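Local coordinates for protein TSSL1 (Pseudomonas aeruginosa, PDB 4B62) that probably anchors the type VI secretion system to the cell wall, this part being its OmpA-like peptidoglycan-binding module, at residues A[42-47]-A[59-63]; A[76-82]-A[146-152]. One frame throughout, in Å; residues are numbered along the deposited sequence. Where two conformers were deposited one is given.

Interaction 1: A[42-47]-A[59-63]; sequences IRGDEL and FQPLL
Leu47 meets Leu63 through one methyl: Leu47 CD2 lies 3.7 Å from Leu63 CG, and the two side chains cross at about a right angle. The CB of Leu47 points away from segment 59-63. With CG anti to the carbonyl carbon (chi1 -68°) and CD2 at the far end, the branch still reaches the helix. The same methyl also comes near Leu62 CD2. Leu62 CD2 is a shared point of contact. Leu62 CD2 sits 4.0 Å from Ile42 CG2, 4.0 Å from Glu46 CB and 4.1 Å from Leu47 CD2. Ile42 and Leu62 slide past each other in opposite directions. Ile42 CD1 adds a looser touch on Leu63 CD2 at 4.3 Å.

Across this contact Phe59 meets backbone carbonyls; its side chain also touches Arg28. Phe59 CB is 3.3 Å from Glu46 O, which approaches the ring obliquely. Leu47 O lies at the ring edge, near its plane, 4.0 Å from Phe59 CD2.

The 3-10 turn 44-46 sets these groups in place. It is closed by Glu46 N to Arg43 O and Leu47 N to Gly44 O. Polar ends on this turn are held from outside: Glu46 makes a salt bridge to Arg28, and Asp45 one to Arg145. Ile42 also packs on Val147 and Ile149 of strand 146-152, and Leu62 on Val29.

The contact joins the end of strand 37-43 to the first turn of helix 60-72. It is an apolar helix-on-sheet layer, part of the alpha/beta sandwich of an OmpA-like domain.

Interaction 2: A[76-82]-A[146-152]; sequences QVLVTGH and RVEITVF. With EDO (1,2-ethanediol), chain B.
Strands 77-82 and 146-152 run antiparallel, with Val77 facing Val151 and His82 facing Arg146. Their axes approach to 4.7 Å at 165°. Leu78 with Thr150, Thr80 with Glu148 and His82 with Arg146 are hydrogen-bonded pairs. Thr150 N to Leu78 O is short and straight, 2.7 Å. Arg146 N to His82 O is longer, 3.2 Å, with the donor above the carbonyl plane. Phe152 N to Gln76 O extends the ladder by one more bond.

One face carries Val77, Val79, Val147, Ile149 and Val151. Val77 CG1 touches Ile149 CG2 at 3.7 Å, and Val79 CG1 rests against Val147 CB.

The other face is largely polar. The Arg146 guanidinium lies flat on the His82 ring, centres 3.6 Å apart and planes at 18°, with NH2 over the ring centre. Arg146 CG stands between its backbone N and carbonyl carbon (chi1 74°), and the chain then runs extended to NE, which brings the guanidinium over the ring. Arg146 NE and NH2 grip Glu148 OE2 side-on from within the guanidinium plane, and NH2 also bonds to Glu130 O. These bonds fix the rotation of the guanidinium over the ring. Thr80 OG1 and His82 NE2, two residues apart on the same strand, are hydrogen-bonded at 2.9 Å, which helps hold the ring in place. A water joins Thr80 OG1 to Glu148 OE1. Farther along, Thr150 OG1 bonds to a 1,2-ethanediol, probably from crystallisation. Leu78 CB meets the edge of the Phe152 ring at CE2, 4.0 Å away.

These are inner strands of the mixed sheet. Strand 121-125 runs parallel to 77-82 on its outer flank, and strand 37-43 borders 146-152. Helix 96-115 packs on the middle of the aliphatic face, where Val107 touches both Val79 and Ile149.

From the N terminus, strand 37-43 leads into the turn of segment 42-47. Interaction 1 closes a short loop of 11 residues, free of helix and strand, onto the start of helix 60-72. That helix runs on to strand 77-82, where interaction 2 opens. Its loop of 63 residues takes in helix 96-115, strand 121-125 and helix 138-144 before strand 146-152 returns. The two contacts are in series and neither nest nor cross. They meet where strands 37-43 and 146-152 are neighbours: Ile42 O probably accepts a hydrogen bond from Val147 N, and Arg43 CA lies against Arg146 CB. Interaction 1 ties helix 60-72 to strand 37-43; interaction 2 joins strands 77-82 and 146-152 within the same sheet.

Interaction 1: A[42-47]-A[59-63]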
loop_
_atom_site.group_PDB
_atom_site.type_symbol
_atom_site.label_atom_id
_atom_site.label_comp_id
_atom_site.label_asym_id
_atom_site.label_seq_id
_atom_site.Cartn_x
_atom_site.Cartn_y
_atom_site.Cartn_z
ATOM N N ILE A 42 -0.271 -3.358 3.242
ATOM C CA ILE A 42 1.067 -3.857 2.959
ATOM C C ILE A 42 2.073 -3.014 3.746
ATOM O O ILE A 42 2.163 -1.798 3.542
ATOM C CB ILE A 42 1.410 -3.788 1.461
ATOM C CG1 ILE A 42 0.281 -4.352 0.600
ATOM C CG2 ILE A 42 2.736 -4.505 1.202
ATOM C CD1 ILE A 42 0.568 -4.402 -0.878
ATOM N N ARG A 43 2.818 -3.638 4.663
ATOM C CA ARG A 43 3.892 -2.942 5.357
ATOM C C ARG A 43 4.879 -2.387 4.320
ATOM O O ARG A 43 5.185 -3.051 3.309
ATOM C CB ARG A 43 4.650 -3.884 6.303
ATOM C CG ARG A 43 3.961 -4.359 7.586
ATOM C CD ARG A 43 4.982 -5.206 8.355
ATOM N NE ARG A 43 4.635 -5.667 9.705
ATOM C CZ ARG A 43 3.980 -6.795 9.994
ATOM N NH1 ARG A 43 3.528 -7.587 9.026
ATOM N NH2 ARG A 43 3.752 -7.122 11.267
ATOM N N GLY A 44 5.403 -1.195 4.583
ATOM C CA GLY A 44 6.414 -0.608 3.698
ATOM C C GLY A 44 7.603 -1.529 3.480
ATOM O O GLY A 44 8.179 -1.540 2.397
ATOM N N ASP A 45 7.963 -2.302 4.509
ATOM C CA ASP A 45 9.113 -3.204 4.420
ATOM C C ASP A 45 8.940 -4.272 3.338
ATOM O O ASP A 45 9.925 -4.858 2.901
ATOM C CB ASP A 45 9.385 -3.928 5.750
ATOM C CG ASP A 45 9.494 -2.989 6.942
ATOM O OD1 ASP A 45 10.118 -1.912 6.839
ATOM O OD2 ASP A 45 8.951 -3.352 8.008
ATOM N N GLU A 46 7.705 -4.559 2.932
ATOM C CA GLU A 46 7.443 -5.550 1.884
ATOM C C GLU A 46 7.654 -5.013 0.472
ATOM O O GLU A 46 7.625 -5.805 -0.467
ATOM C CB GLU A 46 6.021 -6.114 1.996
ATOM C CG GLU A 46 5.712 -6.786 3.326
ATOM C CD GLU A 46 6.555 -8.007 3.623
ATOM O OE1 GLU A 46 7.166 -8.569 2.688
ATOM O OE2 GLU A 46 6.590 -8.394 4.809
ATOM N N LEU A 47 7.837 -3.693 0.335
ATOM C CA LEU A 47 7.901 -3.024 -0.969
ATOM C C LEU A 47 9.140 -2.182 -1.193
ATOM O O LEU A 47 9.684 -2.183 -2.295
ATOM C CB LEU A 47 6.672 -2.132 -1.140
ATOM C CG LEU A 47 5.354 -2.897 -1.275
ATOM C CD1 LEU A 47 4.209 -1.901 -1.175
ATOM C CD2 LEU A 47 5.255 -3.714 -2.560
ATOM N N PHE A 59 10.606 -7.063 -5.216
ATOM C CA PHE A 59 9.273 -7.041 -4.592
ATOM C C PHE A 59 8.175 -6.543 -5.514
ATOM O O PHE A 59 6.996 -6.557 -5.150
ATOM C CB PHE A 59 9.301 -6.234 -3.297
ATOM C CG PHE A 59 10.322 -6.725 -2.304
ATOM C CD1 PHE A 59 10.639 -8.086 -2.215
ATOM C CD2 PHE A 59 10.981 -5.840 -1.486
ATOM C CE1 PHE A 59 11.580 -8.545 -1.317
ATOM C CE2 PHE A 59 11.928 -6.297 -0.586
ATOM C CZ PHE A 59 12.224 -7.645 -0.510
ATOM N N GLN A 60 8.545 -6.122 -6.716
ATOM C CA GLN A 60 7.549 -5.789 -7.724
ATOM C C GLN A 60 6.531 -6.895 -8.002
ATOM O O GLN A 60 5.369 -6.588 -8.252
ATOM C CB GLN A 60 8.205 -5.266 -8.989
ATOM C CG GLN A 60 8.719 -3.865 -8.737
ATOM C CD GLN A 60 9.378 -3.224 -9.919
ATOM O OE1 GLN A 60 9.188 -3.641 -11.049
ATOM N NE2 GLN A 60 10.157 -2.185 -9.656
ATOM N N PRO A 61 6.941 -8.176 -7.931
ATOM C CA PRO A 61 5.924 -9.196 -8.184
ATOM C C PRO A 61 4.749 -9.160 -7.193
ATOM O O PRO A 61 3.644 -9.529 -7.555
ATOM C CB PRO A 61 6.709 -10.491 -8.085
ATOM C CG PRO A 61 8.095 -10.120 -8.511
ATOM C CD PRO A 61 8.298 -8.757 -7.898
ATOM N N LEU A 62 4.982 -8.701 -5.961
ATOM C CA LEU A 62 3.881 -8.556 -5.008
ATOM C C LEU A 62 2.841 -7.568 -5.539
ATOM O O LEU A 62 1.633 -7.850 -5.537
ATOM C CB LEU A 62 4.396 -8.130 -3.634
ATOM C CG LEU A 62 3.342 -7.771 -2.577
ATOM C CD1 LEU A 62 2.376 -8.933 -2.347
ATOM C CD2 LEU A 62 4.005 -7.359 -1.267
ATOM N N LEU A 63 3.300 -6.410 -6.008
ATOM C CA LEU A 63 2.370 -5.439 -6.594
ATOM C C LEU A 63 1.759 -5.964 -7.880
ATOM O O LEU A 63 0.621 -5.649 -8.201
ATOM C CB LEU A 63 3.026 -4.091 -6.827
ATOM C CG LEU A 63 3.226 -3.226 -5.599
ATOM C CD1 LEU A 63 3.701 -1.859 -6.037
ATOM C CD2 LEU A 63 1.942 -3.078 -4.781
#

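Interaction 2: A[76-82]-A[146-152]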
loop_
_atom_site.group_PDB
_atom_site.type_symbol
_atom_site.label_atom_id
_atom_site.label_comp_id
_atom_site.label_asym_id
_atom_site.label_seq_id
_atom_site.Cartn_x
_atom_site.Cartn_y
_atom_site.Cartn_z
ATOM N N GLN A 76 -12.799 1.613 -8.563
ATOM C CA GLN A 76 -11.846 2.691 -8.296
ATOM C C GLN A 76 -10.898 2.263 -7.162
ATOM O O GLN A 76 -11.286 1.462 -6.304
ATOM C CB GLN A 76 -12.624 3.942 -7.874
ATOM C CG GLN A 76 -11.810 5.226 -7.751
ATOM C CD GLN A 76 -11.387 5.809 -9.073
ATOM O OE1 GLN A 76 -11.941 5.468 -10.113
ATOM N NE2 GLN A 76 -10.428 6.729 -9.030
ATOM N N VAL A 77 -9.678 2.804 -7.153
ATOM C CA VAL A 77 -8.684 2.424 -6.162
ATOM C C VAL A 77 -8.064 3.643 -5.506
ATOM O O VAL A 77 -7.635 4.584 -6.179
ATOM C CB VAL A 77 -7.568 1.549 -6.772
ATOM C CG1 VAL A 77 -6.538 1.192 -5.710
ATOM C CG2 VAL A 77 -8.173 0.291 -7.365
ATOM N N LEU A 78 -8.036 3.616 -4.176
ATOM C CA LEU A 78 -7.363 4.633 -3.356
ATOM C C LEU A 78 -6.162 3.983 -2.669
ATOM O O LEU A 78 -6.287 2.888 -2.102
ATOM C CB LEU A 78 -8.333 5.188 -2.310
ATOM C CG LEU A 78 -7.735 6.067 -1.210
ATOM C CD1 LEU A 78 -7.297 7.411 -1.773
ATOM C CD2 LEU A 78 -8.713 6.223 -0.047
ATOM N N VAL A 79 -5.018 4.662 -2.723
ATOM C CA VAL A 79 -3.837 4.224 -2.003
ATOM C C VAL A 79 -3.484 5.281 -0.962
ATOM O O VAL A 79 -3.185 6.425 -1.318
ATOM C CB VAL A 79 -2.629 4.001 -2.940
ATOM C CG1 VAL A 79 -1.471 3.402 -2.155
ATOM C CG2 VAL A 79 -3.008 3.119 -4.109
ATOM N N THR A 80 -3.513 4.911 0.314
ATOM C CA THR A 80 -3.044 5.804 1.367
ATOM C C THR A 80 -1.697 5.307 1.874
ATOM O O THR A 80 -1.464 4.090 1.982
ATOM C CB THR A 80 -4.041 5.940 2.523
ATOM O OG1 THR A 80 -4.244 4.677 3.161
ATOM C CG2 THR A 80 -5.379 6.495 2.007
ATOM N N GLY A 81 -0.806 6.262 2.117
ATOM C CA GLY A 81 0.541 5.994 2.598
ATOM C C GLY A 81 0.696 6.503 4.024
ATOM O O GLY A 81 0.183 7.578 4.372
ATOM N N HIS A 82 1.436 5.748 4.836
ATOM C CA HIS A 82 1.568 6.007 6.264
ATOM C C HIS A 82 3.004 5.796 6.702
ATOM O O HIS A 82 3.706 4.933 6.158
ATOM C CB HIS A 82 0.676 5.057 7.056
ATOM C CG HIS A 82 -0.742 5.100 6.614
ATOM N ND1 HIS A 82 -1.699 5.877 7.238
ATOM C CD2 HIS A 82 -1.355 4.494 5.570
ATOM C CE1 HIS A 82 -2.838 5.739 6.592
ATOM N NE2 HIS A 82 -2.664 4.909 5.579
ATOM N N ARG A 146 3.318 1.784 6.059
ATOM C CA ARG A 146 2.492 0.897 5.264
ATOM C C ARG A 146 1.778 1.677 4.178
ATOM O O ARG A 146 1.673 2.915 4.242
ATOM C CB ARG A 146 1.436 0.212 6.149
ATOM C CG ARG A 146 0.293 1.136 6.560
ATOM C CD ARG A 146 -0.485 0.599 7.733
ATOM N NE ARG A 146 -1.694 1.369 7.987
ATOM C CZ ARG A 146 -1.769 2.485 8.707
ATOM N NH1 ARG A 146 -0.716 3.004 9.339
ATOM N NH2 ARG A 146 -2.967 3.072 8.825
ATOM N N VAL A 147 1.267 0.939 3.201
ATOM C CA VAL A 147 0.229 1.460 2.325
ATOM C C VAL A 147 -1.048 0.646 2.553
ATOM O O VAL A 147 -0.999 -0.549 2.881
ATOM C CB VAL A 147 0.614 1.446 0.818
ATOM C CG1 VAL A 147 1.790 2.376 0.581
ATOM C CG2 VAL A 147 0.922 0.052 0.311
ATOM N N GLU A 148 -2.187 1.324 2.398
ATOM C CA GLU A 148 -3.482 0.680 2.376
ATOM C C GLU A 148 -4.068 0.924 1.002
ATOM O O GLU A 148 -4.272 2.074 0.599
ATOM C CB GLU A 148 -4.394 1.212 3.487
ATOM C CG GLU A 148 -3.901 0.862 4.884
ATOM C CD GLU A 148 -4.866 1.225 6.015
ATOM O OE1 GLU A 148 -6.027 1.621 5.726
ATOM O OE2 GLU A 148 -4.447 1.103 7.200
ATOM N N ILE A 149 -4.328 -0.163 0.288
ATOM C CA ILE A 149 -4.851 -0.112 -1.068
ATOM C C ILE A 149 -6.336 -0.502 -0.997
ATOM O O ILE A 149 -6.672 -1.647 -0.705
ATOM C CB ILE A 149 -4.101 -1.082 -1.997
ATOM C CG1 ILE A 149 -2.608 -0.749 -2.021
ATOM C CG2 ILE A 149 -4.667 -1.038 -3.411
ATOM C CD1 ILE A 149 -1.740 -1.820 -2.652
ATOM N N THR A 150 -7.218 0.462 -1.236
ATOM C CA THR A 150 -8.647 0.236 -1.144
ATOM C C THR A 150 -9.215 0.142 -2.544
ATOM O O THR A 150 -9.060 1.069 -3.333
ATOM C CB THR A 150 -9.327 1.392 -0.390
ATOM O OG1 THR A 150 -8.882 1.401 0.970
ATOM C CG2 THR A 150 -10.836 1.253 -0.405
ATOM N N VAL A 151 -9.873 -0.978 -2.847
ATOM C CA VAL A 151 -10.642 -1.109 -4.081
ATOM C C VAL A 151 -12.115 -1.048 -3.690
ATOM O O VAL A 151 -12.584 -1.781 -2.815
ATOM C CB VAL A 151 -10.323 -2.382 -4.916
ATOM C CG1 VAL A 151 -10.716 -3.650 -4.202
ATOM C CG2 VAL A 151 -11.038 -2.321 -6.262
ATOM N N PHE A 152 -12.823 -0.173 -4.372
ATOM C CA PHE A 152 -14.248 0.014 -4.176
ATOM C C PHE A 152 -15.047 -0.940 -5.065
ATOM O O PHE A 152 -14.505 -1.613 -5.921
ATOM C CB PHE A 152 -14.604 1.466 -4.490
ATOM C CG PHE A 152 -13.941 2.454 -3.568
ATOM C CD1 PHE A 152 -14.529 2.783 -2.364
ATOM C CD2 PHE A 152 -12.728 3.053 -3.887
ATOM C CE1 PHE A 152 -13.938 3.695 -1.503
ATOM C CE2 PHE A 152 -12.122 3.962 -3.032
ATOM C CZ PHE A 152 -12.729 4.281 -1.839
HETATM C C1 EDO B . -9.600 2.712 3.849
HETATM O O1 EDO B . -10.607 2.169 2.975
HETATM C C2 EDO B . -10.056 2.808 5.306
HETATM O O2 EDO B . -10.383 1.509 5.821
HETATM O O HOH W 1 -6.543 3.912 4.334
#